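Long-range contacts in porin (Acinetobacter baumannii AB307-0294, PDB 5DL7), which probably forms a channel through the outer membrane for small solutes, as porins of the OprD family do, with vanillate a putative substrate: residues 31-36 / 43-48; 264-269 / 285-290; 291-296 / 311-316. One frame throughout, in Å; residues are numbered along the deposited sequence.

The three contacts follow one another along the chain. Contact 1 joins the end of strand 22-36 to the start of strand 46-58 near the N-terminus and holds a calcium ion. Contact 2 pairs strands 263-275 and 278-288, much later in the barrel wall. Contact 3 lies in the long loop that follows, before strand 318-327. Contacts 2 and 3 touch, with centres about 8 Å apart; N264 reaches T291, and S287 packs on N314. Contact 1 is separate, its centre about 30 Å from that of contact 2 and about 24 Å from that of contact 3. Contacts 1 and 2 thus build wall hairpins, and contact 3 folds the loop leaving the second back on itself.

Contact 1: 31-36 / 43-48; sequences YFDRDY and YTAARD. With CA (calcium ion), chain D.
The R47 guanidinium turns its edge to D33. R47 NE (2.9 Å) and NH2 (3.0 Å) both bond to D33 OD1, which lies in the guanidinium plane. They come from one face of the carboxylate, and the two planes are 75° apart. A bend at chi3 of R47 (-68°) places NE for this salt bridge. R47 also makes a cation-pi contact with Y88.

On the other side of the strands, the F32 ring has A46 O near its edge, 3.7 Å from F32 CD1. F32 CZ lies over one face of the R34 guanidinium, and R34 NE forms a salt bridge with E408. The Y36 ring has R34 O over the centre of one face, and Y36 OH touches A46 CB at 3.5 Å.

Past the last strand pair, a calcium ion joins the two ends of the turn. The calcium ion is bound by D35 OD1 at 2.2 Å, and also by Y36 O, T44 O and OG1, a water and D39.

Backbone bonds link F32 with D48 and R34 with A46, as in an antiparallel hairpin. Beyond it, strand 22-36 pairs with the last strand, 406-418, and strand 46-58 with strand 66-79.

Contact 2: 264-269 / 285-290; sequences NRHISG and MQSFGS. With C8E ((hydroxyethyloxy)tri(ethyloxy)octane), chain L.
R265 CB touches F288 CB at 4.2 Å. From there chi2 (67°) places CD and chi3 (62°) places NE. The polar chain of a bound C8E detergent curls round the guanidinium end. R265 CG and CD lie near C8E O12, and NE bonds to O12 at 2.9 Å. At CZ the group is flat, with F288 O over the centre of one face. R265 NH1 bonds to the terminal hydroxyl oxygen C8E O21 at 2.8 Å and to the ether oxygen C8E O15 at 3.1 Å. NH2 makes a salt bridge with D263.

The F288 ring shares this face of the strands. Its edge meets I267 CG2, 3.9 Å from F288 CE1, and Q286 CG lies over a ring face.

H266, S268, M285 and S287 take the other face. Q286 O sits over one face of the H266 ring, offset toward the rim. M285 SD lies at the ring edge, 5.0 Å from the H266 centroid, a Met-aromatic contact. M285 CG is packed tightly on S268 CB at 3.4 Å. N264 ND2 bonds to T291 O, and only weakly to S287 OG.

G289 leaves the strand with phi 108°, where a CB would strike the F288 carbonyl oxygen. Hydrogen-bonded pairs R265 with F288 and I267 with Q286 alternate with non-hydrogen-bonded ones. This is the antiparallel hairpin pattern of a beta-barrel porin wall.

Contact 3: 291-296 / 311-316; sequences TGLPFL and DYSNKD
T291 meets K315 through its backbone: K315 CB is 3.7 Å from T291 C, and K315 CG lies close by. Beyond this touch K315 NZ makes salt bridges with D316 and D354. The T291 side chain points away. T291 OG1 bonds to G292 O at 2.9 Å, in the carbonyl plane and on a lone pair, and D263 N bonds to OG1 as well.

G292 packs against 313-315 through its backbone, its CA 3.6 Å from K315 N. A CB here would point into S313 O and K315 N, so the two loop segments can come this close because there is none.

L293 N points almost straight at S313 O (176°), but at 3.4 Å the bond is weak. L293 CB lies beside the same oxygen, and the side chain packs on F249 and V303.

The F295 ring meets D311 edge on: D311 OD2 lies in the ring plane, 3.4 Å from F295 CZ. The ring and carboxylate planes are 58° apart. The slightly positive ring edge probably suits the carboxylate, which also forms a salt bridge with R188.

D311 shapes its own turn too. D311 OD1 accepts S313 N at 3.0 Å, an Asx turn, and D311 O accepts S313 OG at 2.7 Å.

Both segments belong to the loop between strands 278-288 and 318-327. L293 and P294 rest on strands 223-235 and 240-253, and L293 also touches strand 263-275.

Contact 1: 31-36 / 43-48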
loop_
_atom_site.group_PDB
_atom_site.type_symbol
_atom_site.label_atom_id
_atom_site.label_comp_id
_atom_site.label_asym_id
_atom_site.label_seq_id
_atom_site.Cartn_x
_atom_site.Cartn_y
_atom_site.Cartn_z
ATOM N N TYR A 31 12.313 6.221 -10.129
ATOM C CA TYR A 31 12.605 5.337 -11.265
ATOM C C TYR A 31 12.137 3.929 -10.921
ATOM O O TYR A 31 12.407 3.466 -9.777
ATOM C CB TYR A 31 14.141 5.267 -11.428
ATOM C CG TYR A 31 14.594 4.310 -12.501
ATOM C CD1 TYR A 31 14.209 4.521 -13.842
ATOM C CD2 TYR A 31 15.269 3.131 -12.199
ATOM C CE1 TYR A 31 14.613 3.645 -14.849
ATOM C CE2 TYR A 31 15.644 2.226 -13.207
ATOM C CZ TYR A 31 15.321 2.529 -14.532
ATOM O OH TYR A 31 15.684 1.661 -15.520
ATOM N N PHE A 32 11.437 3.303 -11.841
ATOM C CA PHE A 32 10.821 1.973 -11.609
ATOM C C PHE A 32 11.210 1.110 -12.796
ATOM O O PHE A 32 11.043 1.520 -13.919
ATOM C CB PHE A 32 9.299 2.108 -11.582
ATOM C CG PHE A 32 8.538 0.805 -11.373
ATOM C CD1 PHE A 32 8.352 -0.088 -12.436
ATOM C CD2 PHE A 32 7.989 0.487 -10.125
ATOM C CE1 PHE A 32 7.683 -1.275 -12.268
ATOM C CE2 PHE A 32 7.285 -0.716 -9.945
ATOM C CZ PHE A 32 7.166 -1.600 -11.015
ATOM N N ASP A 33 11.823 -0.021 -12.489
ATOM C CA ASP A 33 12.198 -0.963 -13.604
ATOM C C ASP A 33 11.867 -2.349 -13.115
ATOM O O ASP A 33 12.664 -2.918 -12.339
ATOM C CB ASP A 33 13.689 -0.852 -13.790
ATOM C CG ASP A 33 14.258 -1.913 -14.873
ATOM O OD1 ASP A 33 13.479 -2.150 -15.849
ATOM O OD2 ASP A 33 15.436 -2.452 -14.669
ATOM N N ARG A 34 10.865 -3.001 -13.680
ATOM C CA ARG A 34 10.596 -4.401 -13.370
ATOM C C ARG A 34 11.030 -5.154 -14.714
ATOM O O ARG A 34 10.344 -5.176 -15.695
ATOM C CB ARG A 34 9.156 -4.597 -13.058
ATOM C CG ARG A 34 8.719 -6.043 -12.831
ATOM C CD ARG A 34 7.297 -6.246 -12.514
ATOM N NE ARG A 34 7.017 -5.709 -11.145
ATOM C CZ ARG A 34 5.860 -5.303 -10.694
ATOM N NH1 ARG A 34 4.743 -5.476 -11.355
ATOM N NH2 ARG A 34 5.707 -4.965 -9.394
ATOM N N ASP A 35 12.207 -5.706 -14.669
ATOM C CA ASP A 35 12.823 -6.298 -15.885
ATOM C C ASP A 35 12.516 -7.722 -15.856
ATOM O O ASP A 35 13.115 -8.584 -15.160
ATOM C CB ASP A 35 14.281 -6.036 -15.861
ATOM C CG ASP A 35 14.939 -6.498 -17.161
ATOM O OD1 ASP A 35 14.372 -7.359 -17.851
ATOM O OD2 ASP A 35 16.053 -5.927 -17.316
ATOM N N TYR A 36 11.554 -8.091 -16.715
ATOM C CA TYR A 36 11.086 -9.476 -16.842
ATOM C C TYR A 36 12.169 -10.388 -17.277
ATOM O O TYR A 36 12.921 -10.073 -18.233
ATOM C CB TYR A 36 9.940 -9.562 -17.838
ATOM C CG TYR A 36 8.856 -8.650 -17.601
ATOM C CD1 TYR A 36 8.127 -8.635 -16.418
ATOM C CD2 TYR A 36 8.469 -7.688 -18.619
ATOM C CE1 TYR A 36 7.016 -7.795 -16.199
ATOM C CE2 TYR A 36 7.426 -6.844 -18.430
ATOM C CZ TYR A 36 6.682 -6.868 -17.176
ATOM O OH TYR A 36 5.647 -6.011 -17.090
ATOM N N TYR A 43 7.088 -6.972 -24.414
ATOM C CA TYR A 43 7.780 -6.039 -23.542
ATOM C C TYR A 43 8.938 -6.741 -22.862
ATOM O O TYR A 43 8.801 -7.929 -22.502
ATOM C CB TYR A 43 6.819 -5.504 -22.429
ATOM C CG TYR A 43 5.746 -4.604 -23.012
ATOM C CD1 TYR A 43 6.108 -3.544 -23.809
ATOM C CD2 TYR A 43 4.391 -4.873 -22.829
ATOM C CE1 TYR A 43 5.152 -2.774 -24.445
ATOM C CE2 TYR A 43 3.400 -4.108 -23.450
ATOM C CZ TYR A 43 3.812 -3.058 -24.247
ATOM O OH TYR A 43 2.909 -2.295 -24.938
ATOM N N THR A 44 10.071 -6.028 -22.746
ATOM C CA THR A 44 11.213 -6.543 -22.000
ATOM C C THR A 44 11.226 -6.216 -20.528
ATOM O O THR A 44 11.958 -6.877 -19.773
ATOM C CB THR A 44 12.511 -6.139 -22.554
ATOM O OG1 THR A 44 13.513 -7.059 -21.944
ATOM C CG2 THR A 44 12.769 -4.747 -22.408
ATOM N N ALA A 45 10.423 -5.223 -20.176
ATOM C CA ALA A 45 10.401 -4.684 -18.801
ATOM C C ALA A 45 9.213 -3.741 -18.691
ATOM O O ALA A 45 8.675 -3.310 -19.743
ATOM C CB ALA A 45 11.695 -3.923 -18.490
ATOM N N ALA A 46 8.711 -3.563 -17.455
ATOM C CA ALA A 46 7.801 -2.448 -17.097
ATOM C C ALA A 46 8.712 -1.363 -16.560
ATOM O O ALA A 46 9.510 -1.642 -15.608
ATOM C CB ALA A 46 6.796 -2.829 -16.046
ATOM N N ARG A 47 8.643 -0.133 -17.091
ATOM C CA ARG A 47 9.690 0.836 -16.720
ATOM C C ARG A 47 9.157 2.235 -16.913
ATOM O O ARG A 47 8.425 2.466 -17.862
ATOM C CB ARG A 47 10.913 0.727 -17.625
ATOM C CG ARG A 47 12.175 1.481 -17.278
ATOM C CD ARG A 47 13.351 1.159 -18.240
ATOM N NE ARG A 47 13.748 -0.188 -18.014
ATOM C CZ ARG A 47 14.707 -0.890 -18.706
ATOM N NH1 ARG A 47 15.245 -0.358 -19.759
ATOM N NH2 ARG A 47 14.978 -2.129 -18.414
ATOM N N ASP A 48 9.554 3.126 -16.003
ATOM C CA ASP A 48 9.281 4.575 -16.214
ATOM C C ASP A 48 10.217 5.339 -15.262
ATOM O O ASP A 48 10.778 4.826 -14.309
ATOM C CB ASP A 48 7.829 4.988 -15.888
ATOM C CG ASP A 48 6.830 4.761 -16.944
ATOM O OD1 ASP A 48 6.917 5.292 -18.072
ATOM O OD2 ASP A 48 5.791 3.943 -16.669
HETATM CA CA CA D . 13.809 -8.420 -19.709
HETATM O O HOH W 1 15.725 -9.459 -19.039
#

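Contact 2: 264-269 / 285-290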
loop_
_atom_site.group_PDB
_atom_site.type_symbol
_atom_site.label_atom_id
_atom_site.label_comp_id
_atom_site.label_asym_id
_atom_site.label_seq_id
_atom_site.Cartn_x
_atom_site.Cartn_y
_atom_site.Cartn_z
ATOM N N ASN A 264 -12.832 -16.870 1.091
ATOM C CA ASN A 264 -11.453 -16.796 1.512
ATOM C C ASN A 264 -11.356 -16.426 3.007
ATOM O O ASN A 264 -12.048 -15.545 3.460
ATOM C CB ASN A 264 -10.724 -15.723 0.681
ATOM C CG ASN A 264 -9.281 -15.659 1.064
ATOM O OD1 ASN A 264 -8.842 -14.785 1.846
ATOM N ND2 ASN A 264 -8.462 -16.543 0.437
ATOM N N ARG A 265 -10.466 -17.110 3.646
ATOM C CA ARG A 265 -9.882 -16.610 4.925
ATOM C C ARG A 265 -8.448 -16.472 4.704
ATOM O O ARG A 265 -7.809 -17.324 4.075
ATOM C CB ARG A 265 -10.085 -17.599 6.113
ATOM C CG ARG A 265 -11.468 -17.582 6.704
ATOM C CD ARG A 265 -12.579 -18.088 5.840
ATOM N NE ARG A 265 -12.381 -19.459 5.516
ATOM C CZ ARG A 265 -12.968 -20.144 4.534
ATOM N NH1 ARG A 265 -12.647 -21.430 4.290
ATOM N NH2 ARG A 265 -13.739 -19.463 3.715
ATOM N N HIS A 266 -7.844 -15.401 5.216
ATOM C CA HIS A 266 -6.425 -15.196 5.030
ATOM C C HIS A 266 -5.773 -14.777 6.374
ATOM O O HIS A 266 -6.301 -13.831 7.000
ATOM C CB HIS A 266 -6.175 -14.111 3.952
ATOM C CG HIS A 266 -4.748 -14.132 3.496
ATOM N ND1 HIS A 266 -3.754 -13.527 4.201
ATOM C CD2 HIS A 266 -4.144 -14.778 2.437
ATOM C CE1 HIS A 266 -2.600 -13.849 3.626
ATOM N NE2 HIS A 266 -2.822 -14.614 2.575
ATOM N N ILE A 267 -4.737 -15.506 6.765
ATOM C CA ILE A 267 -4.063 -15.145 8.049
ATOM C C ILE A 267 -2.692 -14.803 7.657
ATOM O O ILE A 267 -2.064 -15.460 6.821
ATOM C CB ILE A 267 -4.206 -16.362 9.020
ATOM C CG1 ILE A 267 -3.564 -16.014 10.313
ATOM C CG2 ILE A 267 -3.420 -17.483 8.445
ATOM C CD1 ILE A 267 -4.317 -14.904 11.024
ATOM N N SER A 268 -2.128 -13.756 8.275
ATOM C CA SER A 268 -0.724 -13.391 8.092
ATOM C C SER A 268 -0.152 -12.839 9.373
ATOM O O SER A 268 -0.878 -12.217 10.171
ATOM C CB SER A 268 -0.559 -12.467 6.923
ATOM O OG SER A 268 -1.256 -11.234 6.978
ATOM N N GLY A 269 1.125 -13.123 9.580
ATOM C CA GLY A 269 1.772 -12.600 10.833
ATOM C C GLY A 269 3.244 -12.389 10.538
ATOM O O GLY A 269 3.905 -13.154 9.808
ATOM N N MET A 285 2.181 -16.677 6.093
ATOM C CA MET A 285 0.847 -16.416 5.603
ATOM C C MET A 285 0.215 -17.675 5.110
ATOM O O MET A 285 0.887 -18.538 4.599
ATOM C CB MET A 285 0.754 -15.318 4.522
ATOM C CG MET A 285 1.586 -14.071 4.778
ATOM S SD MET A 285 1.107 -12.634 3.845
ATOM C CE MET A 285 1.589 -13.121 2.176
ATOM N N GLN A 286 -1.096 -17.701 5.201
ATOM C CA GLN A 286 -1.850 -18.752 4.515
ATOM C C GLN A 286 -3.251 -18.373 4.119
ATOM O O GLN A 286 -3.989 -17.754 4.878
ATOM C CB GLN A 286 -1.903 -20.019 5.409
ATOM C CG GLN A 286 -2.598 -21.234 4.828
ATOM C CD GLN A 286 -2.408 -22.525 5.640
ATOM O OE1 GLN A 286 -1.593 -22.565 6.545
ATOM N NE2 GLN A 286 -3.032 -23.613 5.170
ATOM N N SER A 287 -3.596 -18.725 2.871
ATOM C CA SER A 287 -4.908 -18.637 2.406
ATOM C C SER A 287 -5.715 -19.871 2.556
ATOM O O SER A 287 -5.231 -20.979 2.241
ATOM C CB SER A 287 -4.784 -18.242 0.885
ATOM O OG SER A 287 -6.038 -17.987 0.345
ATOM N N PHE A 288 -6.994 -19.705 2.914
ATOM C CA PHE A 288 -7.920 -20.828 3.033
ATOM C C PHE A 288 -9.192 -20.538 2.248
ATOM O O PHE A 288 -9.623 -19.415 2.223
ATOM C CB PHE A 288 -8.415 -21.055 4.497
ATOM C CG PHE A 288 -7.246 -21.261 5.464
ATOM C CD1 PHE A 288 -6.587 -20.206 5.997
ATOM C CD2 PHE A 288 -6.844 -22.627 5.776
ATOM C CE1 PHE A 288 -5.485 -20.424 6.841
ATOM C CE2 PHE A 288 -5.870 -22.840 6.760
ATOM C CZ PHE A 288 -5.211 -21.716 7.262
ATOM N N GLY A 289 -9.840 -21.607 1.729
ATOM C CA GLY A 289 -11.098 -21.379 1.046
ATOM C C GLY A 289 -11.028 -21.553 -0.478
ATOM O O GLY A 289 -9.973 -21.862 -0.963
ATOM N N SER A 290 -12.181 -21.466 -1.089
ATOM C CA SER A 290 -12.279 -21.743 -2.582
ATOM C C SER A 290 -11.594 -20.731 -3.474
ATOM O O SER A 290 -11.348 -21.053 -4.654
ATOM C CB SER A 290 -13.761 -21.774 -3.023
ATOM O OG SER A 290 -14.394 -22.766 -2.271
HETATM C C11 C8E L . -12.428 -21.738 8.465
HETATM O O12 C8E L . -11.359 -21.219 7.543
HETATM C C13 C8E L . -10.132 -21.871 7.762
HETATM C C14 C8E L . -10.257 -23.296 7.218
HETATM O O15 C8E L . -10.891 -23.367 5.877
HETATM C C16 C8E L . -10.611 -24.666 5.394
HETATM C C17 C8E L . -11.095 -24.732 3.969
HETATM O O18 C8E L . -12.516 -24.580 4.014
HETATM C C19 C8E L . -13.077 -24.715 2.683
HETATM C C20 C8E L . -14.456 -24.112 2.616
HETATM O O21 C8E L . -14.470 -22.646 2.469
#

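Contact 3: 291-296 / 311-316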
loop_
_atom_site.group_PDB
_atom_site.type_symbol
_atom_site.label_atom_id
_atom_site.label_comp_id
_atom_site.label_asym_id
_atom_site.label_seq_id
_atom_site.Cartn_x
_atom_site.Cartn_y
_atom_site.Cartn_z
ATOM N N THR A 291 -11.288 -19.576 -2.999
ATOM C CA THR A 291 -10.615 -18.504 -3.729
ATOM C C THR A 291 -9.487 -17.904 -3.070
ATOM O O THR A 291 -9.376 -18.029 -1.823
ATOM C CB THR A 291 -11.646 -17.432 -4.212
ATOM O OG1 THR A 291 -12.033 -16.527 -3.074
ATOM C CG2 THR A 291 -12.870 -17.977 -4.837
ATOM N N GLY A 292 -8.778 -17.020 -3.737
ATOM C CA GLY A 292 -7.834 -16.188 -3.097
ATOM C C GLY A 292 -8.535 -14.998 -2.467
ATOM O O GLY A 292 -9.718 -14.833 -2.436
ATOM N N LEU A 293 -7.708 -14.113 -1.948
ATOM C CA LEU A 293 -8.116 -12.925 -1.209
ATOM C C LEU A 293 -8.545 -11.736 -2.148
ATOM O O LEU A 293 -7.755 -11.343 -2.970
ATOM C CB LEU A 293 -6.970 -12.363 -0.373
ATOM C CG LEU A 293 -7.199 -11.137 0.503
ATOM C CD1 LEU A 293 -8.221 -11.389 1.585
ATOM C CD2 LEU A 293 -5.895 -10.559 0.990
ATOM N N PRO A 294 -9.746 -11.273 -2.014
ATOM C CA PRO A 294 -10.128 -10.011 -2.734
ATOM C C PRO A 294 -9.761 -8.775 -1.980
ATOM O O PRO A 294 -9.706 -8.745 -0.756
ATOM C CB PRO A 294 -11.671 -10.052 -2.864
ATOM C CG PRO A 294 -12.048 -10.769 -1.532
ATOM C CD PRO A 294 -10.920 -11.741 -1.222
ATOM N N PHE A 295 -9.556 -7.680 -2.762
ATOM C CA PHE A 295 -9.321 -6.346 -2.210
ATOM C C PHE A 295 -9.573 -5.306 -3.300
ATOM O O PHE A 295 -9.700 -5.735 -4.457
ATOM C CB PHE A 295 -7.916 -6.217 -1.527
ATOM C CG PHE A 295 -6.762 -6.796 -2.345
ATOM C CD1 PHE A 295 -6.096 -5.956 -3.259
ATOM C CD2 PHE A 295 -6.325 -8.122 -2.146
ATOM C CE1 PHE A 295 -5.067 -6.446 -3.988
ATOM C CE2 PHE A 295 -5.345 -8.664 -2.904
ATOM C CZ PHE A 295 -4.720 -7.828 -3.868
ATOM N N LEU A 296 -9.577 -4.077 -2.945
ATOM C CA LEU A 296 -9.940 -3.017 -3.918
ATOM C C LEU A 296 -8.940 -2.916 -5.028
ATOM O O LEU A 296 -7.741 -3.159 -4.865
ATOM C CB LEU A 296 -10.199 -1.698 -3.179
ATOM C CG LEU A 296 -11.445 -1.735 -2.351
ATOM C CD1 LEU A 296 -11.446 -0.552 -1.354
ATOM C CD2 LEU A 296 -12.723 -1.570 -3.154
ATOM N N ASP A 311 1.740 -10.205 -5.000
ATOM C CA ASP A 311 0.905 -10.063 -3.829
ATOM C C ASP A 311 0.961 -11.205 -2.846
ATOM O O ASP A 311 0.462 -10.993 -1.702
ATOM C CB ASP A 311 -0.489 -9.617 -4.176
ATOM C CG ASP A 311 -1.352 -10.597 -4.706
ATOM O OD1 ASP A 311 -1.095 -11.847 -4.772
ATOM O OD2 ASP A 311 -2.559 -10.327 -4.637
ATOM N N TYR A 312 1.479 -12.357 -3.235
ATOM C CA TYR A 312 1.602 -13.547 -2.321
ATOM C C TYR A 312 0.289 -13.929 -1.676
ATOM O O TYR A 312 0.285 -14.629 -0.676
ATOM C CB TYR A 312 2.737 -13.345 -1.297
ATOM C CG TYR A 312 4.104 -13.523 -1.856
ATOM C CD1 TYR A 312 4.738 -12.482 -2.397
ATOM C CD2 TYR A 312 4.763 -14.669 -1.721
ATOM C CE1 TYR A 312 6.016 -12.611 -2.990
ATOM C CE2 TYR A 312 6.020 -14.866 -2.241
ATOM C CZ TYR A 312 6.654 -13.839 -2.861
ATOM O OH TYR A 312 7.899 -13.975 -3.470
ATOM N N SER A 313 -0.854 -13.625 -2.338
ATOM C CA SER A 313 -2.198 -13.753 -1.775
ATOM C C SER A 313 -3.099 -14.716 -2.572
ATOM O O SER A 313 -4.372 -14.560 -2.516
ATOM C CB SER A 313 -2.855 -12.345 -1.566
ATOM O OG SER A 313 -1.990 -11.516 -0.692
ATOM N N ASN A 314 -2.501 -15.664 -3.283
ATOM C CA ASN A 314 -3.268 -16.596 -4.128
ATOM C C ASN A 314 -4.013 -17.602 -3.312
ATOM O O ASN A 314 -3.657 -17.887 -2.113
ATOM C CB ASN A 314 -2.284 -17.273 -5.045
ATOM C CG ASN A 314 -1.696 -16.294 -6.023
ATOM O OD1 ASN A 314 -2.404 -15.806 -6.926
ATOM N ND2 ASN A 314 -0.437 -15.874 -5.855
ATOM N N LYS A 315 -5.004 -18.224 -3.946
ATOM C CA LYS A 315 -5.764 -19.356 -3.409
ATOM C C LYS A 315 -4.754 -20.456 -2.901
ATOM O O LYS A 315 -3.824 -20.891 -3.602
ATOM C CB LYS A 315 -6.710 -19.926 -4.445
ATOM C CG LYS A 315 -7.572 -21.021 -3.829
ATOM C CD LYS A 315 -8.097 -22.136 -4.547
ATOM C CE LYS A 315 -8.879 -23.192 -3.808
ATOM N NZ LYS A 315 -8.181 -24.378 -3.587
ATOM N N ASP A 316 -4.933 -20.836 -1.659
ATOM C CA ASP A 316 -4.183 -21.858 -0.937
ATOM C C ASP A 316 -2.742 -21.606 -0.672
ATOM O O ASP A 316 -2.043 -22.471 -0.127
ATOM C CB ASP A 316 -4.342 -23.185 -1.586
ATOM C CG ASP A 316 -5.832 -23.746 -1.362
ATOM O OD1 ASP A 316 -6.655 -23.317 -0.583
ATOM O OD2 ASP A 316 -5.905 -24.849 -1.889
#